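Local coordinates for protein snaclec rhodocytin subunit alpha (Agkistrodon rhodostoma, PDB 3BX4) that triggers platelet aggregation by binding the C-type lectin-like receptor CLEC1B (CLEC2), which leads to Syk binding and activation of PLC-gamma-2, at residues V70-R75 with G107-L112; E80-S85 with S94-I99. All coordinates share one frame; numbering follows the deposited sequence.

Interaction 1 of 2, residues V70-R75 with G107-L112; sequences VWIGLR and GALEKL. With SO4 (sulfate ion), chain J.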
ATOM      1  N   VAL C  70       1.125  -9.302 -16.699  1.00 12.44           N
ATOM      2  CA  VAL C  70      -0.291  -9.121 -16.591  1.00 10.77           C
ATOM      3  C   VAL C  70      -0.605  -9.309 -15.079  1.00 12.63           C
ATOM      4  O   VAL C  70      -0.226 -10.340 -14.556  1.00 12.39           O
ATOM      5  CB  VAL C  70      -1.047 -10.190 -17.446  1.00 12.99           C
ATOM      6  CG1 VAL C  70      -2.562 -10.216 -17.022  1.00 13.07           C
ATOM      7  CG2 VAL C  70      -0.801  -9.950 -19.012  1.00 12.47           C
ATOM      8  N   TRP C  71      -1.215  -8.309 -14.459  1.00 10.82           N
ATOM      9  CA  TRP C  71      -1.476  -8.390 -12.959  1.00 10.56           C
ATOM     10  C   TRP C  71      -2.481  -9.446 -12.705  1.00 11.21           C
ATOM     11  O   TRP C  71      -3.453  -9.572 -13.406  1.00 11.86           O
ATOM     12  CB  TRP C  71      -2.040  -7.063 -12.480  1.00 11.09           C
ATOM     13  CG  TRP C  71      -1.035  -5.923 -12.496  1.00 10.92           C
ATOM     14  CD1 TRP C  71      -1.197  -4.654 -13.114  1.00 12.82           C
ATOM     15  CD2 TRP C  71       0.238  -5.884 -11.860  1.00 11.84           C
ATOM     16  NE1 TRP C  71      -0.113  -3.877 -12.847  1.00 12.17           N
ATOM     17  CE2 TRP C  71       0.803  -4.580 -12.094  1.00 11.69           C
ATOM     18  CE3 TRP C  71       0.983  -6.807 -11.135  1.00 11.65           C
ATOM     19  CZ2 TRP C  71       2.106  -4.221 -11.609  1.00 10.63           C
ATOM     20  CZ3 TRP C  71       2.218  -6.464 -10.606  1.00 11.70           C
ATOM     21  CH2 TRP C  71       2.801  -5.150 -10.845  1.00 14.12           C
ATOM     22  N   ILE C  72      -2.283 -10.157 -11.558  1.00 11.49           N
ATOM     23  CA  ILE C  72      -3.311 -11.054 -11.009  1.00 12.38           C
ATOM     24  C   ILE C  72      -3.391 -10.656  -9.536  1.00 11.95           C
ATOM     25  O   ILE C  72      -2.713  -9.735  -9.101  1.00 11.97           O
ATOM     26  CB  ILE C  72      -2.933 -12.589 -11.199  1.00 10.68           C
ATOM     27  CG1 ILE C  72      -1.530 -12.868 -10.617  1.00 10.73           C
ATOM     28  CG2 ILE C  72      -3.065 -12.979 -12.697  1.00 13.14           C
ATOM     29  CD1 ILE C  72      -1.237 -14.420 -10.576  1.00 13.54           C
ATOM     30  N   GLY C  73      -4.191 -11.380  -8.701  1.00 12.40           N
ATOM     31  CA  GLY C  73      -4.573 -10.788  -7.422  1.00 13.09           C
ATOM     32  C   GLY C  73      -3.674 -11.084  -6.219  1.00 15.33           C
ATOM     33  O   GLY C  73      -4.154 -10.903  -5.103  1.00 17.53           O
ATOM     34  N   LEU C  74      -2.429 -11.504  -6.465  1.00 14.93           N
ATOM     35  CA  LEU C  74      -1.438 -11.820  -5.423  1.00 17.27           C
ATOM     36  C   LEU C  74      -0.867 -10.548  -4.879  1.00 18.16           C
ATOM     37  O   LEU C  74      -0.368  -9.673  -5.653  1.00 17.01           O
ATOM     38  CB  LEU C  74      -0.252 -12.621  -5.971  1.00 17.75           C
ATOM     39  CG  LEU C  74      -0.306 -14.070  -6.069  1.00 24.91           C
ATOM     40  CD1 LEU C  74       0.974 -14.386  -6.893  1.00 27.60           C
ATOM     41  CD2 LEU C  74      -0.325 -14.663  -4.599  1.00 26.98           C
ATOM     42  N   ARG C  75      -0.947 -10.391  -3.553  1.00 17.13           N
ATOM     43  CA  ARG C  75      -0.506  -9.150  -2.946  1.00 17.12           C
ATOM     44  C   ARG C  75       0.128  -9.453  -1.607  1.00 18.01           C
ATOM     45  O   ARG C  75      -0.484 -10.148  -0.778  1.00 18.08           O
ATOM     46  CB  ARG C  75      -1.711  -8.218  -2.758  1.00 17.15           C
ATOM     47  CG  ARG C  75      -1.456  -6.812  -2.246  1.00 20.43           C
ATOM     48  CD  ARG C  75      -0.704  -5.968  -3.284  1.00 22.21           C
ATOM     49  NE  ARG C  75      -0.707  -4.561  -2.899  1.00 25.14           N
ATOM     50  CZ  ARG C  75       0.283  -3.957  -2.247  1.00 25.75           C
ATOM     51  NH1 ARG C  75       1.404  -4.628  -1.937  1.00 20.31           N
ATOM     52  NH2 ARG C  75       0.165  -2.653  -1.917  1.00 25.11           N
ATOM     53  N   GLY C 107       1.776  -9.484  -7.379  1.00 13.07           N
ATOM     54  CA  GLY C 107       2.011 -10.610  -8.255  1.00 13.30           C
ATOM     55  C   GLY C 107       1.482 -10.459  -9.714  1.00 12.07           C
ATOM     56  O   GLY C 107       0.424  -9.885  -9.957  1.00 13.66           O
ATOM     57  N   ALA C 108       2.184 -11.095 -10.643  1.00 12.36           N
ATOM     58  CA  ALA C 108       1.836 -10.989 -12.057  1.00 11.04           C
ATOM     59  C   ALA C 108       2.140 -12.308 -12.775  1.00 13.07           C
ATOM     60  O   ALA C 108       2.969 -13.114 -12.262  1.00 14.82           O
ATOM     61  CB  ALA C 108       2.702  -9.840 -12.656  1.00 13.97           C
ATOM     62  N   LEU C 109       1.548 -12.464 -13.965  1.00 12.68           N
ATOM     63  CA  LEU C 109       1.921 -13.510 -14.902  1.00 13.63           C
ATOM     64  C   LEU C 109       2.865 -12.843 -15.887  1.00 15.22           C
ATOM     65  O   LEU C 109       2.727 -11.644 -16.122  1.00 14.63           O
ATOM     66  CB  LEU C 109       0.698 -14.087 -15.620  1.00 12.77           C
ATOM     67  CG  LEU C 109      -0.248 -14.783 -14.599  1.00 11.90           C
ATOM     68  CD1 LEU C 109      -1.569 -15.140 -15.251  1.00 14.25           C
ATOM     69  CD2 LEU C 109       0.495 -16.003 -13.969  1.00 14.94           C
ATOM     70  N   GLU C 110       3.800 -13.596 -16.425  1.00 16.75           N
ATOM     71  CA  GLU C 110       4.763 -12.931 -17.306  1.00 18.58           C
ATOM     72  C   GLU C 110       4.909 -13.609 -18.669  1.00 18.78           C
ATOM     73  O   GLU C 110       4.846 -14.833 -18.761  1.00 18.48           O
ATOM     74  CB  GLU C 110       6.095 -12.820 -16.563  1.00 20.13           C
ATOM     75  CG  GLU C 110       6.796 -14.057 -16.574  1.00 24.71           C
ATOM     76  CD  GLU C 110       8.235 -14.013 -16.049  1.00 31.32           C
ATOM     77  OE1 GLU C 110       8.633 -15.081 -15.536  1.00 34.90           O
ATOM     78  OE2 GLU C 110       8.944 -12.987 -16.126  1.00 32.91           O
ATOM     79  N   LYS C 111       5.035 -12.806 -19.735  1.00 18.01           N
ATOM     80  CA  LYS C 111       5.139 -13.349 -21.081  1.00 21.91           C
ATOM     81  C   LYS C 111       6.300 -14.326 -21.239  1.00 21.70           C
ATOM     82  O   LYS C 111       6.167 -15.338 -21.963  1.00 22.41           O
ATOM     83  CB  LYS C 111       5.302 -12.173 -22.052  1.00 21.28           C
ATOM     84  CG  LYS C 111       5.218 -12.516 -23.538  1.00 25.55           C
ATOM     85  CD  LYS C 111       5.573 -11.282 -24.367  1.00 26.07           C
ATOM     86  CE  LYS C 111       5.230 -11.484 -25.847  1.00 36.21           C
ATOM     87  NZ  LYS C 111       5.942 -10.441 -26.658  1.00 41.21           N
ATOM     88  N   LEU C 112       7.402 -14.043 -20.554  1.00 23.35           N
ATOM     89  CA  LEU C 112       8.630 -14.822 -20.699  1.00 26.97           C
ATOM     90  C   LEU C 112       8.374 -16.286 -20.378  1.00 27.24           C
ATOM     91  O   LEU C 112       8.966 -17.185 -20.989  1.00 28.19           O
ATOM     92  CB  LEU C 112       9.701 -14.266 -19.753  1.00 28.51           C
ATOM     93  CG  LEU C 112      11.068 -14.957 -19.721  1.00 31.21           C
ATOM     94  CD1 LEU C 112      11.645 -15.059 -21.128  1.00 35.06           C
ATOM     95  CD2 LEU C 112      11.960 -14.130 -18.805  1.00 34.66           C
TER
HETATM   96  S   SO4 J 138       3.294  -1.658  -0.177  1.00 43.32           S
HETATM   97  O1  SO4 J 138       3.396  -2.761  -1.136  1.00 45.84           O
HETATM   98  O2  SO4 J 138       4.312  -0.654  -0.561  1.00 47.12           O
HETATM   99  O3  SO4 J 138       3.525  -2.097   1.193  1.00 44.40           O
HETATM  100  O4  SO4 J 138       1.953  -1.105  -0.227  1.00 48.68           O
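G107 is gripped by both halves of the bent strand 70-75. Its N donates to L74 O at 2.8 Å, arriving from above the carbonyl plane, while its O takes an almost straight bond, 178°, from I72 N at 3.2 Å. L74 CB lies 3.8 Å from G107 CA, packed against the glycine backbone. The same G107 O faces the rim of the W71 indole at CE3, 3.3 Å away and near the ring plane. V70 and L109 form an antiparallel hydrogen-bonded pair with two bonds, L109 N to V70 O being 2.8 Å. L109 also meets I72, their side chains crossing at about a right angle. I72 CG1 sits between the backbone N and the carbonyl carbon (chi1 54°), which turns CG2 onto L109 CD1, 3.7 Å away. Helix 48-59 packs on L109 through V54 and I58, and W118 covers I72, L74 and L109 from strand 118-121. Past the corner at G73, L74 and R75 pair with a strand of the partner chain, and R75, with K105 and T103, holds a sulfate ion, probably from crystallisation. The arrangement belongs to the C-type lectin fold, whose core strands here continue into the partner-chain interface of a four-chain snaclec assembly.

Interaction 2 of 2, residues E80-S85 with S94-I99; sequences EQQCSS and SYENLI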
ATOM      1  N   GLU C  80       6.480  -4.479   5.759  1.00 22.25           N
ATOM      2  CA  GLU C  80       7.883  -4.165   5.459  1.00 21.69           C
ATOM      3  C   GLU C  80       8.118  -4.068   3.947  1.00 20.25           C
ATOM      4  O   GLU C  80       7.410  -4.721   3.161  1.00 20.61           O
ATOM      5  CB  GLU C  80       8.827  -5.201   6.058  1.00 22.14           C
ATOM      6  CG  GLU C  80       8.775  -5.236   7.620  1.00 25.49           C
ATOM      7  CD  GLU C  80       9.015  -3.860   8.285  1.00 33.95           C
ATOM      8  OE1 GLU C  80      10.014  -3.183   7.954  1.00 33.55           O
ATOM      9  OE2 GLU C  80       8.200  -3.472   9.172  1.00 39.23           O
ATOM     10  N   GLN C  81       9.100  -3.265   3.572  1.00 20.92           N
ATOM     11  CA  GLN C  81       9.420  -3.108   2.170  1.00 21.79           C
ATOM     12  C   GLN C  81      10.348  -4.197   1.591  1.00 21.77           C
ATOM     13  O   GLN C  81      10.556  -4.307   0.349  1.00 21.61           O
ATOM     14  CB  GLN C  81       9.941  -1.675   1.938  1.00 21.10           C
ATOM     15  CG  GLN C  81       8.825  -0.613   2.175  1.00 25.12           C
ATOM     16  CD  GLN C  81       7.672  -0.704   1.139  1.00 30.10           C
ATOM     17  OE1 GLN C  81       6.486  -0.696   1.493  1.00 35.21           O
ATOM     18  NE2 GLN C  81       8.027  -0.842  -0.133  1.00 32.15           N
ATOM     19  N   GLN C  82      10.916  -5.008   2.468  1.00 21.54           N
ATOM     20  CA  GLN C  82      11.677  -6.187   2.083  1.00 20.83           C
ATOM     21  C   GLN C  82      11.381  -7.150   3.262  1.00 21.49           C
ATOM     22  O   GLN C  82      11.209  -6.695   4.428  1.00 21.83           O
ATOM     23  CB  GLN C  82      13.185  -5.856   1.814  1.00 20.38           C
ATOM     24  CG  GLN C  82      13.996  -5.406   3.031  1.00 20.70           C
ATOM     25  CD  GLN C  82      14.345  -6.616   3.883  1.00 21.89           C
ATOM     26  OE1 GLN C  82      14.352  -7.740   3.371  1.00 22.46           O
ATOM     27  NE2 GLN C  82      14.601  -6.399   5.188  1.00 21.84           N
ATOM     28  N   CYS C  83      11.240  -8.433   2.978  1.00 21.48           N
ATOM     29  CA  CYS C  83      10.595  -9.315   3.986  1.00 23.14           C
ATOM     30  C   CYS C  83      11.537 -10.199   4.777  1.00 23.97           C
ATOM     31  O   CYS C  83      11.067 -11.100   5.457  1.00 25.54           O
ATOM     32  CB  CYS C  83       9.508 -10.187   3.368  1.00 23.98           C
ATOM     33  SG  CYS C  83       8.347  -9.196   2.352  1.00 30.83           S
ATOM     34  N   SER C  84      12.842  -9.973   4.675  1.00 23.56           N
ATOM     35  CA  SER C  84      13.812 -10.630   5.580  1.00 23.35           C
ATOM     36  C   SER C  84      14.002  -9.797   6.834  1.00 23.04           C
ATOM     37  O   SER C  84      14.601  -8.744   6.817  1.00 24.54           O
ATOM     38  CB  SER C  84      15.123 -10.856   4.855  1.00 22.98           C
ATOM     39  OG  SER C  84      14.859 -11.741   3.813  1.00 21.15           O
ATOM     40  N   SER C  85      13.504 -10.280   7.955  1.00 24.33           N
ATOM     41  CA  SER C  85      13.625  -9.486   9.158  1.00 25.83           C
ATOM     42  C   SER C  85      14.872  -9.784   9.999  1.00 25.25           C
ATOM     43  O   SER C  85      15.065  -9.120  11.029  1.00 25.81           O
ATOM     44  CB  SER C  85      12.396  -9.634  10.018  1.00 27.52           C
ATOM     45  OG  SER C  85      12.308 -10.990  10.425  1.00 32.13           O
ATOM     46  N   SER C  94      16.817  -3.259  11.610  1.00 25.35           N
ATOM     47  CA  SER C  94      16.224  -1.992  12.109  1.00 26.55           C
ATOM     48  C   SER C  94      16.503  -0.938  11.018  1.00 24.38           C
ATOM     49  O   SER C  94      15.665  -0.704  10.145  1.00 23.93           O
ATOM     50  CB  SER C  94      16.866  -1.618  13.459  1.00 27.16           C
ATOM     51  OG  SER C  94      18.323  -1.482  13.337  1.00 33.95           O
ATOM     52  N   TYR C  95      17.714  -0.406  10.998  1.00 22.02           N
ATOM     53  CA  TYR C  95      18.182   0.397   9.878  1.00 20.94           C
ATOM     54  C   TYR C  95      17.931  -0.307   8.563  1.00 20.70           C
ATOM     55  O   TYR C  95      18.193  -1.517   8.428  1.00 20.39           O
ATOM     56  CB  TYR C  95      19.672   0.768  10.030  1.00 20.58           C
ATOM     57  CG  TYR C  95      20.310   1.378   8.815  1.00 21.55           C
ATOM     58  CD1 TYR C  95      20.253   2.757   8.576  1.00 20.80           C
ATOM     59  CD2 TYR C  95      21.035   0.593   7.943  1.00 19.53           C
ATOM     60  CE1 TYR C  95      20.868   3.323   7.424  1.00 22.67           C
ATOM     61  CE2 TYR C  95      21.685   1.130   6.831  1.00 21.62           C
ATOM     62  CZ  TYR C  95      21.576   2.502   6.556  1.00 19.87           C
ATOM     63  OH  TYR C  95      22.194   3.053   5.412  1.00 20.69           O
ATOM     64  N   GLU C  96      17.459   0.460   7.553  1.00 20.48           N
ATOM     65  CA  GLU C  96      17.290  -0.042   6.188  1.00 20.72           C
ATOM     66  C   GLU C  96      17.559   1.121   5.293  1.00 19.87           C
ATOM     67  O   GLU C  96      17.198   2.234   5.626  1.00 20.90           O
ATOM     68  CB  GLU C  96      15.848  -0.511   5.891  1.00 20.70           C
ATOM     69  CG  GLU C  96      15.322  -1.704   6.674  1.00 23.57           C
ATOM     70  CD  GLU C  96      13.947  -2.156   6.198  1.00 24.45           C
ATOM     71  OE1 GLU C  96      13.738  -3.395   6.184  1.00 25.54           O
ATOM     72  OE2 GLU C  96      13.068  -1.300   5.878  1.00 22.33           O
ATOM     73  N   ASN C  97      18.129   0.883   4.138  1.00 20.23           N
ATOM     74  CA  ASN C  97      18.318   1.982   3.228  1.00 20.25           C
ATOM     75  C   ASN C  97      17.710   1.667   1.881  1.00 19.36           C
ATOM     76  O   ASN C  97      18.415   1.407   0.922  1.00 19.23           O
ATOM     77  CB  ASN C  97      19.768   2.445   3.131  1.00 22.08           C
ATOM     78  CG  ASN C  97      19.911   3.758   2.316  1.00 23.04           C
ATOM     79  OD1 ASN C  97      21.027   4.184   1.980  1.00 36.32           O
ATOM     80  ND2 ASN C  97      18.826   4.307   1.912  1.00 24.81           N
ATOM     81  N   LEU C  98      16.371   1.737   1.850  1.00 18.97           N
ATOM     82  CA  LEU C  98      15.595   1.365   0.666  1.00 18.15           C
ATOM     83  C   LEU C  98      15.137   2.568  -0.185  1.00 18.83           C
ATOM     84  O   LEU C  98      14.178   2.467  -0.950  1.00 18.37           O
ATOM     85  CB  LEU C  98      14.401   0.481   1.066  1.00 18.55           C
ATOM     86  CG  LEU C  98      14.828  -0.896   1.677  1.00 19.52           C
ATOM     87  CD1 LEU C  98      13.634  -1.577   2.345  1.00 24.71           C
ATOM     88  CD2 LEU C  98      15.380  -1.818   0.606  1.00 21.60           C
ATOM     89  N   ILE C  99      15.804   3.712   0.003  1.00 18.79           N
ATOM     90  CA  ILE C  99      15.205   4.967  -0.456  1.00 22.11           C
ATOM     91  C   ILE C  99      15.151   5.060  -1.986  1.00 24.26           C
ATOM     92  O   ILE C  99      14.296   5.747  -2.541  1.00 24.47           O
ATOM     93  CB  ILE C  99      15.915   6.196   0.142  1.00 22.77           C
ATOM     94  CG1 ILE C  99      17.389   6.190  -0.202  1.00 24.86           C
ATOM     95  CG2 ILE C  99      15.704   6.249   1.669  1.00 21.32           C
ATOM     96  CD1 ILE C  99      18.085   7.477   0.200  1.00 30.48           C
TER
HETATM   97  O   HOH W   1      10.242  -1.674   5.520  1.00 25.52           O
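Q82 sets its CG between the backbone N and the carbonyl carbon (chi1 66°), and a second bend at chi2 (77°) turns CD back toward its own chain; E96, by contrast, runs extended beyond CG and reaches across to it. The Q82 NE2 to E96 OE1 bond is 3.3 Å, made on the anti side of the carboxylate, with the amide and carboxylate planes turned 59° apart. NE2 also donates to S84 O at 2.9 Å, and Q82 OE1 accepts from S84 N at 3.0 Å, so three bonds fix the rotation of the amide. Beside this polar contact, L98 CD1 rests 3.7 Å from Q81 CB and 3.9 Å from Q82 CG. These segments belong to the long loop that projects from the C-type lectin domain, as in the loop-swapped dimers of snaclecs, and packs against the partner chain: C83 makes the interchain disulfide to the beta chain, and S84 and N97 also bond that chain. E80 and E96 bring like charges together, E80 OE1 to E96 OE1 being 4.1 Å. A water between them donates to E80 OE1 and to E96 OE2, and accepts from Q81 N at 2.8 Å. R34 of the second copy of this subunit forms a salt bridge with E80 and a long, weak ion pair with E96, which probably offsets the repulsion.

From the N terminus, the chain first enters 70-75, the strand that turns its corner at G73, and then leaves the domain body for the long loop. Within that excursion 80-85 comes first; eight residues later 94-99 returns alongside it and interaction 2 closes a small loop. The chain then comes back to 107-112, where interaction 1 closes the larger one, so that the second contact is nested within the first. Their centres are about 23 Å apart and their nearest atoms about 7 Å, without touching. Interaction 1 joins neighbouring strands in the core; interaction 2 ties two limbs of the projecting loop; both contacts lie next to other chains.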